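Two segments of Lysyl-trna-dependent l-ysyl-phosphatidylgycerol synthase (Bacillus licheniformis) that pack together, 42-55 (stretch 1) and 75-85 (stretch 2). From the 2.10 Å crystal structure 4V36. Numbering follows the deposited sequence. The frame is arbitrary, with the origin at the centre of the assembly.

Stretch 1 42-55: FFYSSDGNALIQFA
Stretch 2 75-85: PLVIKEFLHAA

A helix that packs on a β-hairpin can do two things at once: its apolar face fills the surface offered by alternate strand residues, and a polar residue beside that face can bind the turn of the hairpin. The contact between residues 42-55 and 75-85 of this synthase is a compact example, burying 590 Å² summed over both sides.

The hairpin pairs strand 42-44 with strand 50-55. Its register is fixed by Phe-43 N to Ile-52 O (2.8 Å), Ile-52 N to Phe-43 O (2.9 Å) and Ser-45 N to Ala-50 O (3.1 Å). Phi/psi values are extended, for example -131/100 at Phe-43, -116/122 at Ile-52 and -155/171 at Phe-54, and the alternation they impose sends Phe-43, Ala-50, Ile-52 and Phe-54 toward the helix, while Phe-42, Tyr-44, Leu-51 and Gln-53 point away. The turn passes through Ser-46 (-64/-28) and Asp-47 (-68/-30) to Gly-48 (80/17), whose positive phi favours glycine. Ser-45, at chi1 58° (p), places OG to accept a hydrogen bond from Ala-50 N at 3.2 Å and a weak one from Gly-48 N at 3.4 Å.

The second stretch is helix throughout, averaging about -67/-41 over 76-84 and shifting to -80/-24 at Ala-85, with i to i+4 bonds such as Phe-81 N to Val-77 O (2.9 Å). Its axis makes 45° with strand 50-55, approaching to 8.1 Å, and 122° with strand 42-44, approaching to 9.3 Å. The CA atoms of Ser-45 and Val-77 lie 4.8 Å apart, those of Phe-43 and Phe-81 7.2 Å.

Phe-81 is the centrepiece. Its t rotamer (chi1 -179°, chi2 77°) brings its ring edge toward the faces of two other rings: Phe-43 (t, chi2 88°), with centroids 5.3 Å apart and planes at 72°, and Phe-54 (p, chi2 -82°), at 5.0 Å and 60°. One face of Phe-81 is covered by Ile-52, whose CG2 stands 4.1 Å from the Phe-81 ring centroid, nearly on the ring normal. With chi1 m and chi2 t, Ile-52 also extends CD1 to 3.7 Å from Phe-81 CB. Phe-43 lies close against the helix backbone, its CE2 3.6 Å from Phe-81 N, and Phe-81 CA sits over its face, 4.1 Å from the centroid.

One helical turn earlier, Val-77 is compact enough to fit where the backbones come close. Its chi1 of 61° (p) sets CG1 3.6 Å from Ala-50 CB and CG2 3.7 Å from Ile-52 CG1; Val-77 CB meets Ser-45 CB at 3.7 Å.

Polar contacts finish the more exposed end. Glu-80, m then t with chi3 -8°, reaches the turn with both carboxylate oxygens: Ser-46 N donates to Glu-80 OE1 at 3.1 Å (156°), and Ser-46 OG, at chi1 58° (p), donates to Glu-80 OE2 at 2.5 Å. Nearby, Leu-76 (t, p) lays CD2 3.6 Å from Asp-47 CB, although Ser-46 and Asp-47 are poorly ordered.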

ATOM      1  N   PHE A  42      -1.356  17.719   2.071  1.00 30.18           N
ATOM      2  CA  PHE A  42      -2.689  17.530   1.510  1.00 30.32           C
ATOM      3  C   PHE A  42      -3.118  18.718   0.658  1.00 37.11           C
ATOM      4  O   PHE A  42      -2.779  19.864   0.955  1.00 44.59           O
ATOM      5  CB  PHE A  42      -3.710  17.296   2.626  1.00 24.81           C
ATOM      6  CG  PHE A  42      -3.487  16.027   3.399  1.00 25.74           C
ATOM      7  CD1 PHE A  42      -2.814  14.959   2.827  1.00 32.42           C
ATOM      8  CD2 PHE A  42      -3.951  15.902   4.697  1.00 28.66           C
ATOM      9  CE1 PHE A  42      -2.608  13.793   3.536  1.00 24.86           C
ATOM     10  CE2 PHE A  42      -3.749  14.738   5.411  1.00 34.49           C
ATOM     11  CZ  PHE A  42      -3.075  13.681   4.830  1.00 24.88           C
ATOM     12  N   PHE A  43      -3.864  18.435  -0.404  1.00 32.81           N
ATOM     13  CA  PHE A  43      -4.428  19.481  -1.247  1.00 27.73           C
ATOM     14  C   PHE A  43      -5.911  19.225  -1.480  1.00 30.77           C
ATOM     15  O   PHE A  43      -6.284  18.403  -2.317  1.00 34.23           O
ATOM     16  CB  PHE A  43      -3.687  19.566  -2.583  1.00 25.33           C
ATOM     17  CG  PHE A  43      -4.136  20.708  -3.454  1.00 32.68           C
ATOM     18  CD1 PHE A  43      -3.547  21.956  -3.339  1.00 37.52           C
ATOM     19  CD2 PHE A  43      -5.146  20.534  -4.387  1.00 32.16           C
ATOM     20  CE1 PHE A  43      -3.957  23.009  -4.137  1.00 40.54           C
ATOM     21  CE2 PHE A  43      -5.561  21.583  -5.187  1.00 39.74           C
ATOM     22  CZ  PHE A  43      -4.965  22.822  -5.062  1.00 38.20           C
ATOM     23  N   TYR A  44      -6.754  19.927  -0.731  1.00 34.47           N
ATOM     24  CA  TYR A  44      -8.196  19.801  -0.893  1.00 38.90           C
ATOM     25  C   TYR A  44      -8.690  20.721  -1.999  1.00 38.43           C
ATOM     26  O   TYR A  44      -8.220  21.852  -2.133  1.00 42.07           O
ATOM     27  CB  TYR A  44      -8.918  20.117   0.418  1.00 32.35           C
ATOM     28  CG  TYR A  44      -8.693  19.089   1.504  1.00 35.23           C
ATOM     29  CD1 TYR A  44      -9.530  17.988   1.627  1.00 39.19           C
ATOM     30  CD2 TYR A  44      -7.647  19.221   2.407  1.00 39.69           C
ATOM     31  CE1 TYR A  44      -9.329  17.045   2.618  1.00 40.52           C
ATOM     32  CE2 TYR A  44      -7.438  18.282   3.401  1.00 38.12           C
ATOM     33  CZ  TYR A  44      -8.282  17.196   3.501  1.00 34.73           C
ATOM     34  OH  TYR A  44      -8.079  16.261   4.489  1.00 32.09           O
ATOM     35  N   SER A  45      -9.634  20.232  -2.794  1.00 39.23           N
ATOM     36  CA  SER A  45     -10.215  21.029  -3.865  1.00 43.47           C
ATOM     37  C   SER A  45     -11.112  22.118  -3.290  1.00 51.74           C
ATOM     38  O   SER A  45     -11.561  22.024  -2.147  1.00 54.77           O
ATOM     39  CB  SER A  45     -11.006  20.143  -4.828  1.00 40.22           C
ATOM     40  OG  SER A  45     -12.036  19.444  -4.151  1.00 46.58           O
ATOM     41  N   SER A  46     -11.367  23.151  -4.086  1.00 57.28           N
ATOM     42  CA  SER A  46     -12.238  24.245  -3.667  1.00 61.59           C
ATOM     43  C   SER A  46     -13.660  23.744  -3.436  1.00 59.01           C
ATOM     44  O   SER A  46     -14.405  24.304  -2.632  1.00 59.27           O
ATOM     45  CB  SER A  46     -12.231  25.364  -4.709  1.00 69.19           C
ATOM     46  OG  SER A  46     -12.638  24.881  -5.976  1.00 74.40           O
ATOM     47  N   ASP A  47     -14.026  22.683  -4.148  1.00 58.69           N
ATOM     48  CA  ASP A  47     -15.329  22.054  -3.985  1.00 55.78           C
ATOM     49  C   ASP A  47     -15.440  21.387  -2.617  1.00 57.03           C
ATOM     50  O   ASP A  47     -16.526  21.296  -2.045  1.00 58.55           O
ATOM     51  CB  ASP A  47     -15.566  21.031  -5.098  1.00 59.50           C
ATOM     52  CG  ASP A  47     -16.944  20.406  -5.035  1.00 78.33           C
ATOM     53  OD1 ASP A  47     -17.884  21.080  -4.566  1.00 89.87           O
ATOM     54  OD2 ASP A  47     -17.085  19.239  -5.457  1.00 80.16           O
ATOM     55  N   GLY A  48     -14.306  20.925  -2.098  1.00 59.56           N
ATOM     56  CA  GLY A  48     -14.269  20.275  -0.802  1.00 59.32           C
ATOM     57  C   GLY A  48     -14.703  18.824  -0.863  1.00 58.31           C
ATOM     58  O   GLY A  48     -15.020  18.216   0.160  1.00 59.87           O
ATOM     59  N   ASN A  49     -14.719  18.266  -2.070  1.00 53.31           N
ATOM     60  CA  ASN A  49     -15.154  16.889  -2.272  1.00 51.17           C
ATOM     61  C   ASN A  49     -14.018  15.961  -2.691  1.00 45.25           C
ATOM     62  O   ASN A  49     -14.186  14.742  -2.720  1.00 45.32           O
ATOM     63  CB  ASN A  49     -16.270  16.835  -3.318  1.00 56.72           C
ATOM     64  CG  ASN A  49     -17.523  17.570  -2.879  1.00 57.94           C
ATOM     65  OD1 ASN A  49     -17.484  18.407  -1.978  1.00 61.84           O
ATOM     66  ND2 ASN A  49     -18.644  17.259  -3.518  1.00 55.65           N
ATOM     67  N   ALA A  50     -12.865  16.537  -3.015  1.00 41.15           N
ATOM     68  CA  ALA A  50     -11.731  15.752  -3.495  1.00 33.59           C
ATOM     69  C   ALA A  50     -10.432  16.132  -2.790  1.00 36.00           C
ATOM     70  O   ALA A  50     -10.293  17.244  -2.278  1.00 42.28           O
ATOM     71  CB  ALA A  50     -11.584  15.913  -4.997  1.00 36.09           C
ATOM     72  N   LEU A  51      -9.478  15.204  -2.773  1.00 34.79           N
ATOM     73  CA  LEU A  51      -8.224  15.409  -2.055  1.00 33.86           C
ATOM     74  C   LEU A  51      -7.025  14.774  -2.756  1.00 32.70           C
ATOM     75  O   LEU A  51      -7.085  13.628  -3.201  1.00 27.27           O
ATOM     76  CB  LEU A  51      -8.339  14.852  -0.635  1.00 34.86           C
ATOM     77  CG  LEU A  51      -7.046  14.792   0.180  1.00 36.10           C
ATOM     78  CD1 LEU A  51      -6.508  16.190   0.444  1.00 47.69           C
ATOM     79  CD2 LEU A  51      -7.268  14.043   1.481  1.00 40.92           C
ATOM     80  N   ILE A  52      -5.934  15.527  -2.841  1.00 26.29           N
ATOM     81  CA  ILE A  52      -4.683  15.015  -3.387  1.00 19.87           C
ATOM     82  C   ILE A  52      -3.589  14.993  -2.321  1.00 26.73           C
ATOM     83  O   ILE A  52      -3.266  16.022  -1.727  1.00 30.97           O
ATOM     84  CB  ILE A  52      -4.205  15.850  -4.591  1.00 23.93           C
ATOM     85  CG1 ILE A  52      -5.028  15.508  -5.833  1.00 23.76           C
ATOM     86  CG2 ILE A  52      -2.727  15.604  -4.862  1.00 17.29           C
ATOM     87  CD1 ILE A  52      -4.550  16.205  -7.090  1.00 22.70           C
ATOM     88  N   GLN A  53      -3.034  13.811  -2.077  1.00 20.43           N
ATOM     89  CA  GLN A  53      -1.921  13.663  -1.146  1.00 26.60           C
ATOM     90  C   GLN A  53      -0.610  13.604  -1.921  1.00 22.92           C
ATOM     91  O   GLN A  53      -0.521  12.930  -2.946  1.00 24.65           O
ATOM     92  CB  GLN A  53      -2.093  12.409  -0.290  1.00 24.87           C
ATOM     93  CG  GLN A  53      -3.438  12.318   0.406  1.00 30.57           C
ATOM     94  CD  GLN A  53      -3.568  11.074   1.263  1.00 36.05           C
ATOM     95  OE1 GLN A  53      -2.571  10.464   1.650  1.00 30.13           O
ATOM     96  NE2 GLN A  53      -4.805  10.690   1.561  1.00 30.37           N
ATOM     97  N   PHE A  54       0.408  14.304  -1.433  1.00 17.95           N
ATOM     98  CA  PHE A  54       1.665  14.392  -2.163  1.00 22.69           C
ATOM     99  C   PHE A  54       2.858  14.687  -1.265  1.00 18.70           C
ATOM    100  O   PHE A  54       2.704  14.997  -0.084  1.00 19.35           O
ATOM    101  CB  PHE A  54       1.567  15.469  -3.249  1.00 18.34           C
ATOM    102  CG  PHE A  54       1.412  16.863  -2.707  1.00 20.98           C
ATOM    103  CD1 PHE A  54       0.169  17.334  -2.316  1.00 24.57           C
ATOM    104  CD2 PHE A  54       2.507  17.703  -2.595  1.00 27.86           C
ATOM    105  CE1 PHE A  54       0.023  18.617  -1.818  1.00 28.23           C
ATOM    106  CE2 PHE A  54       2.368  18.986  -2.098  1.00 28.53           C
ATOM    107  CZ  PHE A  54       1.123  19.443  -1.709  1.00 25.21           C
ATOM    108  N   ALA A  55       4.050  14.587  -1.844  1.00 17.95           N
ATOM    109  CA  ALA A  55       5.282  14.946  -1.156  1.00 15.61           C
ATOM    110  C   ALA A  55       6.149  15.795  -2.077  1.00 19.37           C
ATOM    111  O   ALA A  55       6.126  15.621  -3.295  1.00 24.05           O
ATOM    112  CB  ALA A  55       6.029  13.705  -0.706  1.00 18.75           C
ATOM    113  N   PRO A  75     -11.638  15.711 -11.799  1.00 36.58           N
ATOM    114  CA  PRO A  75     -11.032  16.620 -12.780  1.00 37.27           C
ATOM    115  C   PRO A  75     -10.755  18.007 -12.206  1.00 40.05           C
ATOM    116  O   PRO A  75      -9.803  18.666 -12.623  1.00 44.33           O
ATOM    117  CB  PRO A  75     -12.088  16.697 -13.889  1.00 32.19           C
ATOM    118  CG  PRO A  75     -12.850  15.433 -13.767  1.00 31.29           C
ATOM    119  CD  PRO A  75     -12.910  15.152 -12.298  1.00 31.46           C
ATOM    120  N   LEU A  76     -11.577  18.435 -11.253  1.00 44.29           N
ATOM    121  CA  LEU A  76     -11.429  19.754 -10.649  1.00 43.42           C
ATOM    122  C   LEU A  76     -10.178  19.852  -9.780  1.00 39.07           C
ATOM    123  O   LEU A  76      -9.416  20.811  -9.889  1.00 37.36           O
ATOM    124  CB  LEU A  76     -12.667  20.100  -9.820  1.00 44.15           C
ATOM    125  CG  LEU A  76     -12.624  21.437  -9.076  1.00 45.01           C
ATOM    126  CD1 LEU A  76     -12.407  22.588 -10.046  1.00 45.15           C
ATOM    127  CD2 LEU A  76     -13.897  21.644  -8.274  1.00 49.50           C
ATOM    128  N   VAL A  77      -9.970  18.860  -8.919  1.00 36.91           N
ATOM    129  CA  VAL A  77      -8.846  18.888  -7.988  1.00 34.17           C
ATOM    130  C   VAL A  77      -7.513  18.722  -8.720  1.00 36.40           C
ATOM    131  O   VAL A  77      -6.508  19.321  -8.337  1.00 42.60           O
ATOM    132  CB  VAL A  77      -8.987  17.799  -6.891  1.00 37.71           C
ATOM    133  CG1 VAL A  77      -9.012  16.401  -7.496  1.00 30.86           C
ATOM    134  CG2 VAL A  77      -7.875  17.926  -5.861  1.00 23.05           C
ATOM    135  N   ILE A  78      -7.513  17.926  -9.785  1.00 31.09           N
ATOM    136  CA  ILE A  78      -6.313  17.729 -10.588  1.00 31.03           C
ATOM    137  C   ILE A  78      -5.975  19.015 -11.331  1.00 34.69           C
ATOM    138  O   ILE A  78      -4.809  19.397 -11.439  1.00 38.50           O
ATOM    139  CB  ILE A  78      -6.486  16.569 -11.588  1.00 36.26           C
ATOM    140  CG1 ILE A  78      -6.634  15.244 -10.837  1.00 33.10           C
ATOM    141  CG2 ILE A  78      -5.304  16.497 -12.543  1.00 32.41           C
ATOM    142  CD1 ILE A  78      -6.906  14.063 -11.736  1.00 25.10           C
ATOM    143  N   LYS A  79      -7.009  19.689 -11.824  1.00 34.35           N
ATOM    144  CA  LYS A  79      -6.846  20.956 -12.528  1.00 38.09           C
ATOM    145  C   LYS A  79      -6.270  22.031 -11.611  1.00 36.40           C
ATOM    146  O   LYS A  79      -5.343  22.745 -11.986  1.00 39.31           O
ATOM    147  CB  LYS A  79      -8.187  21.416 -13.104  1.00 43.87           C
ATOM    148  CG  LYS A  79      -8.125  22.711 -13.896  1.00 43.28           C
ATOM    149  CD  LYS A  79      -9.493  23.063 -14.459  1.00 54.11           C
ATOM    150  CE  LYS A  79      -9.453  24.349 -15.267  1.00 59.36           C
ATOM    151  NZ  LYS A  79     -10.795  24.695 -15.812  1.00 63.56           N
ATOM    152  N   GLU A  80      -6.825  22.135 -10.407  1.00 31.55           N
ATOM    153  CA  GLU A  80      -6.380  23.132  -9.438  1.00 38.80           C
ATOM    154  C   GLU A  80      -4.971  22.847  -8.927  1.00 44.18           C
ATOM    155  O   GLU A  80      -4.159  23.761  -8.783  1.00 59.40           O
ATOM    156  CB  GLU A  80      -7.353  23.201  -8.258  1.00 40.92           C
ATOM    157  CG  GLU A  80      -8.733  23.724  -8.620  1.00 47.32           C
ATOM    158  CD  GLU A  80      -9.702  23.663  -7.456  1.00 53.90           C
ATOM    159  OE1 GLU A  80      -9.348  23.069  -6.415  1.00 53.18           O
ATOM    160  OE2 GLU A  80     -10.817  24.211  -7.579  1.00 62.96           O
ATOM    161  N   PHE A  81      -4.687  21.577  -8.654  1.00 39.20           N
ATOM    162  CA  PHE A  81      -3.382  21.177  -8.136  1.00 34.54           C
ATOM    163  C   PHE A  81      -2.275  21.436  -9.152  1.00 29.48           C
ATOM    164  O   PHE A  81      -1.225  21.978  -8.810  1.00 35.69           O
ATOM    165  CB  PHE A  81      -3.395  19.699  -7.738  1.00 29.26           C
ATOM    166  CG  PHE A  81      -2.092  19.211  -7.172  1.00 30.57           C
ATOM    167  CD1 PHE A  81      -1.732  19.515  -5.870  1.00 26.60           C
ATOM    168  CD2 PHE A  81      -1.232  18.444  -7.939  1.00 25.02           C
ATOM    169  CE1 PHE A  81      -0.534  19.069  -5.346  1.00 22.32           C
ATOM    170  CE2 PHE A  81      -0.033  17.995  -7.418  1.00 27.53           C
ATOM    171  CZ  PHE A  81       0.317  18.307  -6.121  1.00 21.18           C
ATOM    172  N   LEU A  82      -2.516  21.046 -10.401  1.00 23.11           N
ATOM    173  CA  LEU A  82      -1.546  21.260 -11.471  1.00 28.56           C
ATOM    174  C   LEU A  82      -1.353  22.746 -11.756  1.00 36.64           C
ATOM    175  O   LEU A  82      -0.244  23.188 -12.059  1.00 35.85           O
ATOM    176  CB  LEU A  82      -1.979  20.532 -12.744  1.00 29.44           C
ATOM    177  CG  LEU A  82      -1.854  19.007 -12.729  1.00 30.09           C
ATOM    178  CD1 LEU A  82      -2.439  18.405 -13.993  1.00 33.20           C
ATOM    179  CD2 LEU A  82      -0.404  18.597 -12.568  1.00 32.18           C
ATOM    180  N   HIS A  83      -2.435  23.513 -11.660  1.00 40.38           N
ATOM    181  CA  HIS A  83      -2.369  24.954 -11.873  1.00 44.98           C
ATOM    182  C   HIS A  83      -1.573  25.626 -10.760  1.00 44.29           C
ATOM    183  O   HIS A  83      -0.747  26.501 -11.018  1.00 42.80           O
ATOM    184  CB  HIS A  83      -3.772  25.557 -11.953  1.00 53.20           C
ATOM    185  CG  HIS A  83      -3.781  27.037 -12.173  1.00 63.93           C
ATOM    186  ND1 HIS A  83      -3.760  27.945 -11.136  1.00 64.18           N
ATOM    187  CD2 HIS A  83      -3.803  27.770 -13.313  1.00 64.30           C
ATOM    188  CE1 HIS A  83      -3.772  29.171 -11.626  1.00 61.42           C
ATOM    189  NE2 HIS A  83      -3.798  29.093 -12.945  1.00 62.87           N
ATOM    190  N   ALA A  84      -1.828  25.209  -9.525  1.00 43.54           N
ATOM    191  CA  ALA A  84      -1.126  25.755  -8.370  1.00 42.14           C
ATOM    192  C   ALA A  84       0.360  25.416  -8.426  1.00 46.24           C
ATOM    193  O   ALA A  84       1.200  26.170  -7.935  1.00 49.91           O
ATOM    194  CB  ALA A  84      -1.740  25.236  -7.082  1.00 43.84           C
ATOM    195  N   ALA A  85       0.677  24.276  -9.030  1.00 46.11           N
ATOM    196  CA  ALA A  85       2.061  23.846  -9.176  1.00 36.50           C
ATOM    197  C   ALA A  85       2.731  24.556 -10.346  1.00 40.16           C
ATOM    198  O   ALA A  85       3.955  24.675 -10.391  1.00 40.47           O
ATOM    199  CB  ALA A  85       2.129  22.342  -9.355  1.00 30.05           C
TER